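Local atomic coordinates of pyruvate kinase (Cryptosporidium parvum, PDB entry 4DRS), a protein that probably catalyses the last step of glycolysis, passing the phosphate of phosphoenolpyruvate to ADP to give pyruvate and ATP, with magnesium and potassium as metal ions. Residues 50-53 against 54-58; 278-281 against 282-286; 307-310 against 311-315; 329-332 against 333-336; 452-456 against 457-461. All coordinates share one frame; numbering follows the deposited sequence.

Contact 1 of 5, residues 50-53 against 54-58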
loop_
_atom_site.group_PDB
_atom_site.type_symbol
_atom_site.label_atom_id
_atom_site.label_comp_id
_atom_site.label_asym_id
_atom_site.label_seq_id
_atom_site.Cartn_x
_atom_site.Cartn_y
_atom_site.Cartn_z
ATOM N N CYS A 50 21.372 33.073 -4.861
ATOM C CA CYS A 50 22.349 33.584 -5.831
ATOM C C CYS A 50 23.529 34.197 -5.114
ATOM O O CYS A 50 23.358 34.979 -4.180
ATOM C CB CYS A 50 21.737 34.642 -6.752
ATOM S SG CYS A 50 20.334 34.077 -7.726
ATOM N N THR A 51 24.727 33.837 -5.558
ATOM C CA THR A 51 25.950 34.406 -5.026
ATOM C C THR A 51 26.211 35.725 -5.725
ATOM O O THR A 51 26.244 35.789 -6.959
ATOM C CB THR A 51 27.142 33.457 -5.232
ATOM O OG1 THR A 51 26.826 32.175 -4.672
ATOM C CG2 THR A 51 28.396 34.014 -4.564
ATOM N N ILE A 52 26.381 36.778 -4.932
ATOM C CA ILE A 52 26.593 38.107 -5.482
ATOM C C ILE A 52 28.079 38.426 -5.563
ATOM O O ILE A 52 28.796 38.365 -4.566
ATOM C CB ILE A 52 25.840 39.208 -4.688
ATOM C CG1 ILE A 52 24.394 38.787 -4.359
ATOM C CG2 ILE A 52 25.877 40.536 -5.439
ATOM C CD1 ILE A 52 23.556 38.327 -5.539
ATOM N N GLY A 53 28.533 38.755 -6.765
ATOM C CA GLY A 53 29.913 39.159 -6.987
ATOM C C GLY A 53 29.989 40.316 -7.963
ATOM O O GLY A 53 28.981 40.987 -8.211
ATOM N N PRO A 54 31.184 40.548 -8.542
ATOM C CA PRO A 54 31.433 41.676 -9.451
ATOM C C PRO A 54 30.424 41.786 -10.596
ATOM O O PRO A 54 29.999 42.893 -10.927
ATOM C CB PRO A 54 32.832 41.380 -10.002
ATOM C CG PRO A 54 33.482 40.557 -8.941
ATOM C CD PRO A 54 32.387 39.711 -8.360
ATOM N N SER A 55 30.037 40.650 -11.175
ATOM C CA SER A 55 29.134 40.617 -12.331
ATOM C C SER A 55 27.712 41.118 -12.067
ATOM O O SER A 55 26.995 41.452 -13.008
ATOM C CB SER A 55 29.077 39.205 -12.924
ATOM O OG SER A 55 30.307 38.863 -13.535
ATOM N N CYS A 56 27.301 41.160 -10.800
ATOM C CA CYS A 56 25.930 41.544 -10.458
ATOM C C CYS A 56 25.833 42.316 -9.142
ATOM O O CYS A 56 24.861 42.181 -8.395
ATOM C CB CYS A 56 25.022 40.308 -10.431
ATOM S SG CYS A 56 25.551 39.034 -9.262
ATOM N N ASN A 57 26.835 43.146 -8.885
ATOM C CA ASN A 57 26.941 43.882 -7.634
ATOM C C ASN A 57 26.080 45.150 -7.544
ATOM O O ASN A 57 25.834 45.661 -6.443
ATOM C CB ASN A 57 28.406 44.245 -7.374
ATOM C CG ASN A 57 28.619 44.823 -5.995
ATOM O OD1 ASN A 57 28.116 44.292 -5.011
ATOM N ND2 ASN A 57 29.353 45.920 -5.916
ATOM N N ASN A 58 25.636 45.663 -8.689
ATOM C CA ASN A 58 24.873 46.908 -8.721
ATOM C C ASN A 58 23.364 46.698 -8.559
ATOM O O ASN A 58 22.855 45.599 -8.798
ATOM C CB ASN A 58 25.187 47.712 -9.992
ATOM C CG ASN A 58 24.714 47.021 -11.258
ATOM O OD1 ASN A 58 25.118 45.898 -11.564
ATOM N ND2 ASN A 58 23.858 47.701 -12.008
#

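Contact 2 of 5, residues 278-281 against 282-286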
loop_
_atom_site.group_PDB
_atom_site.type_symbol
_atom_site.label_atom_id
_atom_site.label_comp_id
_atom_site.label_asym_id
_atom_site.label_seq_id
_atom_site.Cartn_x
_atom_site.Cartn_y
_atom_site.Cartn_z
ATOM N N ILE A 278 30.486 11.888 7.991
ATOM C CA ILE A 278 30.510 10.941 9.111
ATOM C C ILE A 278 29.684 11.463 10.292
ATOM O O ILE A 278 28.906 10.717 10.891
ATOM C CB ILE A 278 31.965 10.620 9.550
ATOM C CG1 ILE A 278 32.682 9.792 8.475
ATOM C CG2 ILE A 278 32.006 9.885 10.890
ATOM C CD1 ILE A 278 34.187 9.735 8.643
ATOM N N ASN A 279 29.838 12.747 10.607
ATOM C CA ASN A 279 29.134 13.347 11.739
ATOM C C ASN A 279 27.837 14.065 11.368
ATOM O O ASN A 279 27.316 14.858 12.161
ATOM C CB ASN A 279 30.066 14.293 12.497
ATOM C CG ASN A 279 31.190 13.561 13.197
ATOM O OD1 ASN A 279 30.951 12.724 14.065
ATOM N ND2 ASN A 279 32.422 13.870 12.822
ATOM N N PHE A 280 27.307 13.760 10.182
ATOM C CA PHE A 280 26.143 14.461 9.651
ATOM C C PHE A 280 24.995 14.590 10.645
ATOM O O PHE A 280 24.503 15.691 10.872
ATOM C CB PHE A 280 25.639 13.834 8.346
ATOM C CG PHE A 280 24.414 14.512 7.801
ATOM C CD1 PHE A 280 24.520 15.721 7.112
ATOM C CD2 PHE A 280 23.152 13.975 8.014
ATOM C CE1 PHE A 280 23.392 16.362 6.631
ATOM C CE2 PHE A 280 22.021 14.616 7.534
ATOM C CZ PHE A 280 22.140 15.808 6.842
ATOM N N ASP A 281 24.574 13.470 11.227
ATOM C CA ASP A 281 23.413 13.438 12.120
ATOM C C ASP A 281 23.513 14.461 13.245
ATOM O O ASP A 281 22.568 15.197 13.507
ATOM C CB ASP A 281 23.206 12.031 12.690
ATOM C CG ASP A 281 22.732 11.040 11.641
ATOM O OD1 ASP A 281 21.883 11.405 10.793
ATOM O OD2 ASP A 281 23.210 9.888 11.668
ATOM N N SER A 282 24.675 14.499 13.887
ATOM C CA SER A 282 24.971 15.451 14.945
ATOM C C SER A 282 24.887 16.896 14.426
ATOM O O SER A 282 24.237 17.748 15.035
ATOM C CB SER A 282 26.357 15.143 15.518
ATOM O OG SER A 282 26.831 16.180 16.355
ATOM N N ILE A 283 25.528 17.148 13.288
ATOM C CA ILE A 283 25.554 18.473 12.680
ATOM C C ILE A 283 24.144 18.935 12.291
ATOM O O ILE A 283 23.722 20.041 12.648
ATOM C CB ILE A 283 26.504 18.506 11.464
ATOM C CG1 ILE A 283 27.936 18.180 11.907
ATOM C CG2 ILE A 283 26.444 19.861 10.771
ATOM C CD1 ILE A 283 28.857 17.731 10.796
ATOM N N CYS A 284 23.421 18.069 11.584
ATOM C CA CYS A 284 22.048 18.331 11.162
ATOM C C CYS A 284 21.134 18.613 12.351
ATOM O O CYS A 284 20.324 19.538 12.314
ATOM C CB CYS A 284 21.510 17.150 10.352
ATOM S SG CYS A 284 19.795 17.322 9.807
ATOM N N SER A 285 21.277 17.814 13.399
ATOM C CA SER A 285 20.498 17.963 14.628
ATOM C C SER A 285 20.772 19.294 15.354
ATOM O O SER A 285 19.872 19.871 15.959
ATOM C CB SER A 285 20.784 16.780 15.553
ATOM O OG SER A 285 20.142 16.935 16.802
ATOM N N GLU A 286 22.014 19.772 15.286
ATOM C CA GLU A 286 22.398 21.030 15.937
ATOM C C GLU A 286 22.037 22.274 15.118
ATOM O O GLU A 286 21.789 23.336 15.682
ATOM C CB GLU A 286 23.903 21.050 16.237
ATOM C CG GLU A 286 24.417 19.879 17.061
ATOM C CD GLU A 286 24.376 20.127 18.553
ATOM O OE1 GLU A 286 23.272 20.342 19.109
ATOM O OE2 GLU A 286 25.458 20.094 19.177
#

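Contact 3 of 5, residues 307-310 against 311-315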
loop_
_atom_site.group_PDB
_atom_site.type_symbol
_atom_site.label_atom_id
_atom_site.label_comp_id
_atom_site.label_asym_id
_atom_site.label_seq_id
_atom_site.Cartn_x
_atom_site.Cartn_y
_atom_site.Cartn_z
ATOM N N PHE A 307 27.128 11.523 -5.338
ATOM C CA PHE A 307 25.679 11.647 -5.528
ATOM C C PHE A 307 24.879 10.842 -4.492
ATOM O O PHE A 307 23.772 11.233 -4.122
ATOM C CB PHE A 307 25.264 11.291 -6.965
ATOM C CG PHE A 307 25.027 9.829 -7.188
ATOM C CD1 PHE A 307 26.053 9.004 -7.639
ATOM C CD2 PHE A 307 23.772 9.270 -6.949
ATOM C CE1 PHE A 307 25.833 7.648 -7.848
ATOM C CE2 PHE A 307 23.547 7.916 -7.147
ATOM C CZ PHE A 307 24.579 7.105 -7.599
ATOM N N VAL A 308 25.446 9.726 -4.033
ATOM C CA VAL A 308 24.819 8.877 -3.018
ATOM C C VAL A 308 24.735 9.626 -1.686
ATOM O O VAL A 308 23.684 9.653 -1.042
ATOM C CB VAL A 308 25.585 7.541 -2.834
ATOM C CG1 VAL A 308 24.897 6.653 -1.809
ATOM C CG2 VAL A 308 25.707 6.804 -4.160
ATOM N N ALA A 309 25.846 10.249 -1.298
ATOM C CA ALA A 309 25.925 11.021 -0.066
ATOM C C ALA A 309 24.968 12.207 -0.090
ATOM O O ALA A 309 24.315 12.497 0.914
ATOM C CB ALA A 309 27.354 11.490 0.175
ATOM N N GLN A 310 24.878 12.879 -1.239
ATOM C CA GLN A 310 23.958 14.008 -1.397
ATOM C C GLN A 310 22.503 13.575 -1.239
ATOM O O GLN A 310 21.763 14.175 -0.463
ATOM C CB GLN A 310 24.158 14.736 -2.734
ATOM C CG GLN A 310 23.141 15.852 -2.947
ATOM C CD GLN A 310 23.421 16.718 -4.157
ATOM O OE1 GLN A 310 24.539 17.205 -4.346
ATOM N NE2 GLN A 310 22.397 16.933 -4.978
ATOM N N LYS A 311 22.106 12.534 -1.966
ATOM C CA LYS A 311 20.745 11.999 -1.884
ATOM C C LYS A 311 20.384 11.641 -0.447
ATOM O O LYS A 311 19.302 11.983 0.030
ATOM C CB LYS A 311 20.569 10.775 -2.796
ATOM C CG LYS A 311 20.416 11.097 -4.277
ATOM C CD LYS A 311 20.118 9.832 -5.083
ATOM C CE LYS A 311 19.945 10.113 -6.572
ATOM N NZ LYS A 311 18.769 10.976 -6.896
ATOM N N CYS A 312 21.307 10.973 0.239
ATOM C CA CYS A 312 21.091 10.548 1.617
ATOM C C CYS A 312 20.944 11.727 2.588
ATOM O O CYS A 312 20.044 11.725 3.430
ATOM C CB CYS A 312 22.203 9.608 2.079
ATOM S SG CYS A 312 22.104 9.213 3.842
ATOM N N MET A 313 21.814 12.728 2.459
ATOM C CA MET A 313 21.747 13.919 3.314
ATOM C C MET A 313 20.459 14.720 3.098
ATOM O O MET A 313 19.882 15.246 4.054
ATOM C CB MET A 313 22.985 14.809 3.136
ATOM C CG MET A 313 24.247 14.230 3.755
ATOM S SD MET A 313 25.685 15.314 3.648
ATOM C CE MET A 313 26.216 15.105 1.953
ATOM N N ILE A 314 20.007 14.791 1.848
ATOM C CA ILE A 314 18.752 15.468 1.528
ATOM C C ILE A 314 17.556 14.772 2.189
ATOM O O ILE A 314 16.739 15.431 2.833
ATOM C CB ILE A 314 18.550 15.626 0.001
ATOM C CG1 ILE A 314 19.584 16.605 -0.571
ATOM C CG2 ILE A 314 17.139 16.110 -0.309
ATOM C CD1 ILE A 314 19.591 16.701 -2.083
ATOM N N SER A 315 17.469 13.448 2.047
ATOM C CA SER A 315 16.386 12.665 2.658
ATOM C C SER A 315 16.334 12.836 4.170
ATOM O O SER A 315 15.256 13.025 4.741
ATOM C CB SER A 315 16.531 11.182 2.325
ATOM O OG SER A 315 16.193 10.939 0.975
#

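Contact 4 of 5, residues 329-332 against 333-336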
loop_
_atom_site.group_PDB
_atom_site.type_symbol
_atom_site.label_atom_id
_atom_site.label_comp_id
_atom_site.label_asym_id
_atom_site.label_seq_id
_atom_site.Cartn_x
_atom_site.Cartn_y
_atom_site.Cartn_z
ATOM N N GLN A 329 27.598 24.159 -7.696
ATOM C CA GLN A 329 27.792 24.972 -8.904
ATOM C C GLN A 329 27.193 24.249 -10.113
ATOM O O GLN A 329 27.909 23.807 -11.018
ATOM C CB GLN A 329 29.272 25.325 -9.116
ATOM C CG GLN A 329 29.499 26.504 -10.051
ATOM C CD GLN A 329 30.968 26.807 -10.267
ATOM O OE1 GLN A 329 31.715 25.986 -10.799
ATOM N NE2 GLN A 329 31.387 27.999 -9.863
ATOM N N MET A 330 25.868 24.136 -10.108
ATOM C CA MET A 330 25.151 23.291 -11.062
ATOM C C MET A 330 25.221 23.757 -12.520
ATOM O O MET A 330 25.133 22.933 -13.431
ATOM C CB MET A 330 23.694 23.108 -10.627
ATOM C CG MET A 330 23.522 22.251 -9.381
ATOM S SD MET A 330 23.931 23.111 -7.853
ATOM C CE MET A 330 22.395 23.992 -7.579
ATOM N N LEU A 331 25.386 25.059 -12.740
ATOM C CA LEU A 331 25.372 25.605 -14.103
ATOM C C LEU A 331 26.723 26.197 -14.535
ATOM O O LEU A 331 26.799 27.351 -14.962
ATOM C CB LEU A 331 24.232 26.628 -14.271
ATOM C CG LEU A 331 22.800 26.271 -13.835
ATOM C CD1 LEU A 331 21.879 27.471 -13.989
ATOM C CD2 LEU A 331 22.233 25.075 -14.590
ATOM N N GLU A 332 27.778 25.385 -14.438
ATOM C CA GLU A 332 29.141 25.788 -14.821
ATOM C C GLU A 332 29.218 26.421 -16.209
ATOM O O GLU A 332 29.803 27.491 -16.372
ATOM C CB GLU A 332 30.096 24.592 -14.768
ATOM C CG GLU A 332 30.534 24.176 -13.373
ATOM C CD GLU A 332 31.337 22.889 -13.374
ATOM O OE1 GLU A 332 30.859 21.885 -13.943
ATOM O OE2 GLU A 332 32.444 22.876 -12.798
ATOM N N SER A 333 28.621 25.751 -17.193
ATOM C CA SER A 333 28.644 26.187 -18.591
ATOM C C SER A 333 28.043 27.575 -18.827
ATOM O O SER A 333 28.193 28.141 -19.910
ATOM C CB SER A 333 27.944 25.151 -19.481
ATOM O OG SER A 333 27.694 25.656 -20.783
ATOM N N MET A 334 27.377 28.122 -17.813
ATOM C CA MET A 334 26.696 29.411 -17.947
ATOM C C MET A 334 27.521 30.600 -17.438
ATOM O O MET A 334 26.980 31.676 -17.152
ATOM C CB MET A 334 25.311 29.360 -17.295
ATOM C CG MET A 334 24.395 28.323 -17.926
ATOM S SD MET A 334 22.659 28.521 -17.493
ATOM C CE MET A 334 22.197 29.879 -18.568
ATOM N N ILE A 335 28.832 30.393 -17.334
ATOM C CA ILE A 335 29.784 31.467 -17.058
ATOM C C ILE A 335 30.316 31.995 -18.394
ATOM O O ILE A 335 30.771 33.137 -18.489
ATOM C CB ILE A 335 30.944 30.979 -16.152
ATOM C CG1 ILE A 335 30.397 30.454 -14.818
ATOM C CG2 ILE A 335 31.964 32.087 -15.906
ATOM C CD1 ILE A 335 31.405 29.697 -13.976
ATOM N N LYS A 336 30.236 31.154 -19.424
ATOM C CA LYS A 336 30.751 31.479 -20.755
ATOM C C LYS A 336 29.776 31.111 -21.882
ATOM O O LYS A 336 30.167 31.061 -23.052
ATOM C CB LYS A 336 32.097 30.780 -20.981
ATOM C CG LYS A 336 33.272 31.388 -20.226
ATOM C CD LYS A 336 34.445 30.417 -20.118
ATOM C CE LYS A 336 35.124 30.158 -21.459
ATOM N NZ LYS A 336 35.877 31.340 -21.967
#

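Contact 5 of 5, residues 452-456 against 457-461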
loop_
_atom_site.group_PDB
_atom_site.type_symbol
_atom_site.label_atom_id
_atom_site.label_comp_id
_atom_site.label_asym_id
_atom_site.label_seq_id
_atom_site.Cartn_x
_atom_site.Cartn_y
_atom_site.Cartn_z
ATOM N N ALA A 452 2.850 32.849 4.381
ATOM C CA ALA A 452 3.140 33.153 5.777
ATOM C C ALA A 452 2.941 34.634 6.079
ATOM O O ALA A 452 3.584 35.488 5.462
ATOM C CB ALA A 452 4.558 32.733 6.128
ATOM N N CYS A 453 2.056 34.922 7.034
ATOM C CA CYS A 453 1.745 36.290 7.435
ATOM C C CYS A 453 2.358 36.611 8.781
ATOM O O CYS A 453 2.058 35.963 9.786
ATOM C CB CYS A 453 0.238 36.508 7.511
ATOM S SG CYS A 453 -0.625 36.173 5.971
ATOM N N THR A 454 3.204 37.633 8.794
ATOM C CA THR A 454 3.927 38.018 9.994
ATOM C C THR A 454 4.072 39.535 10.044
ATOM O O THR A 454 3.955 40.211 9.019
ATOM C CB THR A 454 5.311 37.322 10.065
ATOM O OG1 THR A 454 5.971 37.674 11.285
ATOM C CG2 THR A 454 6.200 37.713 8.881
ATOM N N ALA A 455 4.318 40.059 11.241
ATOM C CA ALA A 455 4.563 41.488 11.425
ATOM C C ALA A 455 6.058 41.787 11.502
ATOM O O ALA A 455 6.466 42.950 11.524
ATOM C CB ALA A 455 3.853 41.992 12.673
ATOM N N LYS A 456 6.868 40.730 11.539
ATOM C CA LYS A 456 8.314 40.865 11.686
ATOM C C LYS A 456 9.018 40.551 10.367
ATOM O O LYS A 456 9.012 39.403 9.914
ATOM C CB LYS A 456 8.830 39.961 12.812
ATOM C CG LYS A 456 8.132 40.182 14.150
ATOM C CD LYS A 456 8.608 39.224 15.238
ATOM C CE LYS A 456 9.757 39.817 16.044
ATOM N NZ LYS A 456 9.984 39.114 17.342
ATOM N N PRO A 457 9.624 41.575 9.736
ATOM C CA PRO A 457 10.346 41.365 8.472
ATOM C C PRO A 457 11.466 40.319 8.569
ATOM O O PRO A 457 11.733 39.619 7.587
ATOM C CB PRO A 457 10.913 42.754 8.150
ATOM C CG PRO A 457 10.024 43.709 8.881
ATOM C CD PRO A 457 9.629 42.995 10.145
ATOM N N GLU A 458 12.099 40.199 9.734
ATOM C CA GLU A 458 13.181 39.218 9.916
ATOM C C GLU A 458 12.668 37.784 9.755
ATOM O O GLU A 458 13.337 36.944 9.158
ATOM C CB GLU A 458 13.948 39.425 11.244
ATOM C CG GLU A 458 13.202 39.083 12.531
ATOM C CD GLU A 458 13.303 37.608 12.943
ATOM O OE1 GLU A 458 14.062 36.824 12.316
ATOM O OE2 GLU A 458 12.616 37.227 13.920
ATOM N N VAL A 459 11.467 37.528 10.275
ATOM C CA VAL A 459 10.804 36.229 10.136
ATOM C C VAL A 459 10.586 35.889 8.660
ATOM O O VAL A 459 10.877 34.774 8.230
ATOM C CB VAL A 459 9.471 36.182 10.922
ATOM C CG1 VAL A 459 8.640 34.959 10.543
ATOM C CG2 VAL A 459 9.743 36.197 12.422
ATOM N N ALA A 460 10.100 36.857 7.889
ATOM C CA ALA A 460 9.900 36.666 6.455
ATOM C C ALA A 460 11.204 36.305 5.718
ATOM O O ALA A 460 11.220 35.389 4.897
ATOM C CB ALA A 460 9.246 37.893 5.841
ATOM N N ARG A 461 12.293 37.008 6.023
ATOM C CA ARG A 461 13.581 36.724 5.385
ATOM C C ARG A 461 14.101 35.345 5.768
ATOM O O ARG A 461 14.716 34.657 4.951
ATOM C CB ARG A 461 14.632 37.765 5.755
ATOM C CG ARG A 461 14.369 39.168 5.246
ATOM C CD ARG A 461 15.435 40.111 5.772
ATOM N NE ARG A 461 14.801 41.275 6.369
ATOM C CZ ARG A 461 14.959 41.682 7.622
ATOM N NH1 ARG A 461 15.771 41.054 8.459
ATOM N NH2 ARG A 461 14.302 42.751 8.025
#

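Contact 1 of 5, residues 50-53 against 54-58
The Cys56 N-H comes to the oxygen of the flat Gly53-Pro54 peptide group from above its carbonyl plane, 46° out of it and away from the lone-pair directions. Cys56 N lies 3.1 Å from Gly53 O, with an N-H...O angle of 161°, which closes a beta turn of the type I (3-10-like) class with Pro54 and Ser55 at its two central positions. Asn57 CB also approaches Gly53 O, at 3.4 Å. Beside the turn, Ile52 and Cys56 meet through their branches. Ile52 CG2 sits trans to its own backbone N and reaches Cys56 O at 3.5 Å and Cys56 SG at 4.1 Å. With chi1 at 58°, the Cys56 sulfur folds over its own backbone and comes within 3.9 Å of Gly53 N. The turn follows barrel strand 47-51, and Thr51 on that strand hydrogen-bonds to Arg74, an ADP-binding residue. Asn57 OD1 bonds to Thr88 OG1, while Ile52 and Cys56 both pack on Leu65 of helix 59-68. Chemically, the turn rests on the single backbone bond across it, with Gly53 O as acceptor, and on the apolar contact of the buried Ile52 and Cys56 beside it.

Contact 2 of 5, residues 278-281 against 282-286
The first turn of helix 280-286, which belongs to the crossover between barrel strands 266-271 and 289-293, is built by Asn279, Phe280 and Asp281 against Ile283, Cys284 and Ser285. Asn279 stands at the N-cap, straight after helix 274-278, yet its side chain makes no capping bond; its ND2 turns to Gln239 O instead. The backbone supplies three successive i to i+4 bonds. Ile283 N reaches Asn279 O at 3.1 Å, Cys284 N reaches Phe280 O at 2.7 Å, and Ser285 N reaches Asp281 O at 2.9 Å. The middle one is almost straight, at 178° about the hydrogen.

Side chains repeat this spacing. Phe280 takes its ring trans to the backbone N (chi1 178°), which leans the ring forward along the helix toward Cys284, whose CB settles over one face. This CH-pi contact puts Cys284 CB 4.0 Å from the centroid of the Phe280 ring and only 22° off the ring normal, displaced toward CE2 and CZ. Cys284 SG lies more obliquely, 4.8 Å from the centroid of the Phe280 ring, as a sulfur-aromatic contact. On another side of the turn, Ile283 CD1 meets Asn279 CB at 4.0 Å, and its chain also brushes Asn279 O.

Around this turn, Phe280 packs on Met313 and Cys317 of helix 306-320, and Asp281 forms a salt bridge with Lys316 of that helix. Toward the barrel wall, Phe280 and Ile283 both rest on Ile271 of strand 266-271 and Ile290 of strand 289-293, so the apolar side of the helix faces the sheet.

Contact 3 of 5, residues 307-310 against 311-315
Lys311 runs back over the preceding turn toward Phe307. Its CB and CG pass Phe307 O, CG at 3.4 Å, and CD continues at 4.0 Å from the same oxygen while beginning to approach the ring. CE then comes to the ring edge, 3.9 Å from Phe307 CD2 and near the ring plane, so the methylene rather than the ammonium group does the touching. A bend at the last torsion (chi4 -64°) turns NZ aside, to a salt bridge with Asp354 and a hydrogen bond to Asn350 OD1 of the second subunit. The Phe307 ring itself has Val308 CG2 over one face.

Phe307 and Lys311 lie on helix 306-320 of the TIM-type barrel domain, between strands 289-293 and 324-327. Four consecutive i to i+4 bonds run through this part of it, from Lys311 N to Phe307 O up to Ile314 N to Gln310 O; the last is 3.0 Å long and close to the direction of the carbonyl bond. Gln310 and Ile314 lie alongside each other and point the same way, Gln310 CG meeting Ile314 CD1 at 3.8 Å and the amide NE2 standing 4.0 Å from that methyl. Both also pack on Thr326 of strand 324-327.

Further round the helix, Met313 bends at chi3 (-78°), and this swings CE back to within 3.4 Å of Ala309 O and 4.2 Å of Ala309 CB. Cys312, its CB beside Val308 O, carries its sulfur off to a disulfide with Cys26 of the second subunit.

Contact 4 of 5, residues 329-332 against 333-336
Leu331 and Met334 have matching first torsions, -50° and -61°, each of which sets CG trans to its residue's own carbonyl carbon. Together with the turn of the backbone, this lays the two side chains side by side, pointing the same way. Leu331 CD1 ends 3.7 Å from Met334 SD, while Leu331 CB lies 4.0 Å from Met334 CG. Beyond the sulfur, a bend at chi3 (78°) carries the methyl away from Leu331; the Met334 side chain packs on Asp373 and Ala374 of helix 371-386.

The chain here makes a short 3-10 turn at Glu332 and Ser333, in the loop that leaves barrel strand 324-327 and leads to helix 342-354. Such loops, at the C-terminal ends of the strands, are where TIM barrels carry their active sites. Consistent with this, the Gln329 side chain lies about 8 Å, side chain to side chain, from that of the ADP-binding Arg74.

Within the turn, Ile335 N bonds to Glu332 O at 3.2 Å. The donor stands well above the carbonyl plane, and the i to i+3 spacing suits a tight turn. Met334 N also lies 3.0 Å from Leu331 O, likewise three residues on, although the place of that oxygen is less certain and the bond is doubtful. Ile335 packs back over the Glu332 carbonyl: CG1 comes to 3.4 Å from Glu332 O and CD1 to 3.6 Å. Ile335 CD1 also comes to a loose 4.4 Å from Gln329 NE2. Two carboxylates hold the backbone from outside, Glu364 accepting from Leu331 N and Glu344 from Ser333 N.

Contact 5 of 5, residues 452-456 against 457-461
Thr454 lies across Val459, presenting both of its branches to the valine. Its CG2 reaches Val459 CG1 at 4.0 Å, and its OG1 stands 3.8 Å from Val459 CB. With OG1 trans to the backbone N (chi1 -177°), the hydroxyl is turned toward the chain ahead. There it accepts a nearly straight bond (170°) from Lys456 N at 3.2 Å, an ST turn that bends the strand end into the helix. CG2 also lies 4.3 Å from Ala460 CB.

Lys456 is the N-cap residue, and two amides of the first turn converge on its carbonyl oxygen, both weakly. Ala460 N lies 3.4 Å from Lys456 O with fair alignment, whereas Val459 N is closer but strongly bent, 122° about the hydrogen. Lys456 CB adds an apolar touch to Val459 CG2 at 3.9 Å. Farther out, Lys456 NZ and Glu458 OE2 remain 4.7 Å apart, too far for a salt bridge, though the opposite charges may attract mildly.

The contact joins strand 449-454 to helix 457-462 in a beta-alpha-beta unit that continues into strand 469-473, and Ala460 packs on Thr471 and Val473 of that last strand. Strand 449-454 itself runs parallel between 427-431 and 469-473, while Arg461, farther along the helix, forms a salt bridge with Asp231, just before barrel strand 232-235.

In the fold
Followed from the N terminus, the five contacts come in series; none nests in or crosses another, and each joins two adjoining segments. Contact 1 closes the turn between barrel strand 47-51 and helix 59-68. Contacts 2 and 3 lie on helices 280-286 and 306-320, on either side of strand 289-293 in the chain; their centres are about 14 Å apart and they touch each other. Contact 4 shapes the loop after strand 324-327; its centre is about 15 Å from that of contact 1, without touching it, and both lie near Arg74. Contact 5 turns strand into helix in the separate alpha/beta domain. Contact 3 is tied to the second subunit by a disulfide, whereas contact 4 reaches it through a weak hydrogen bond.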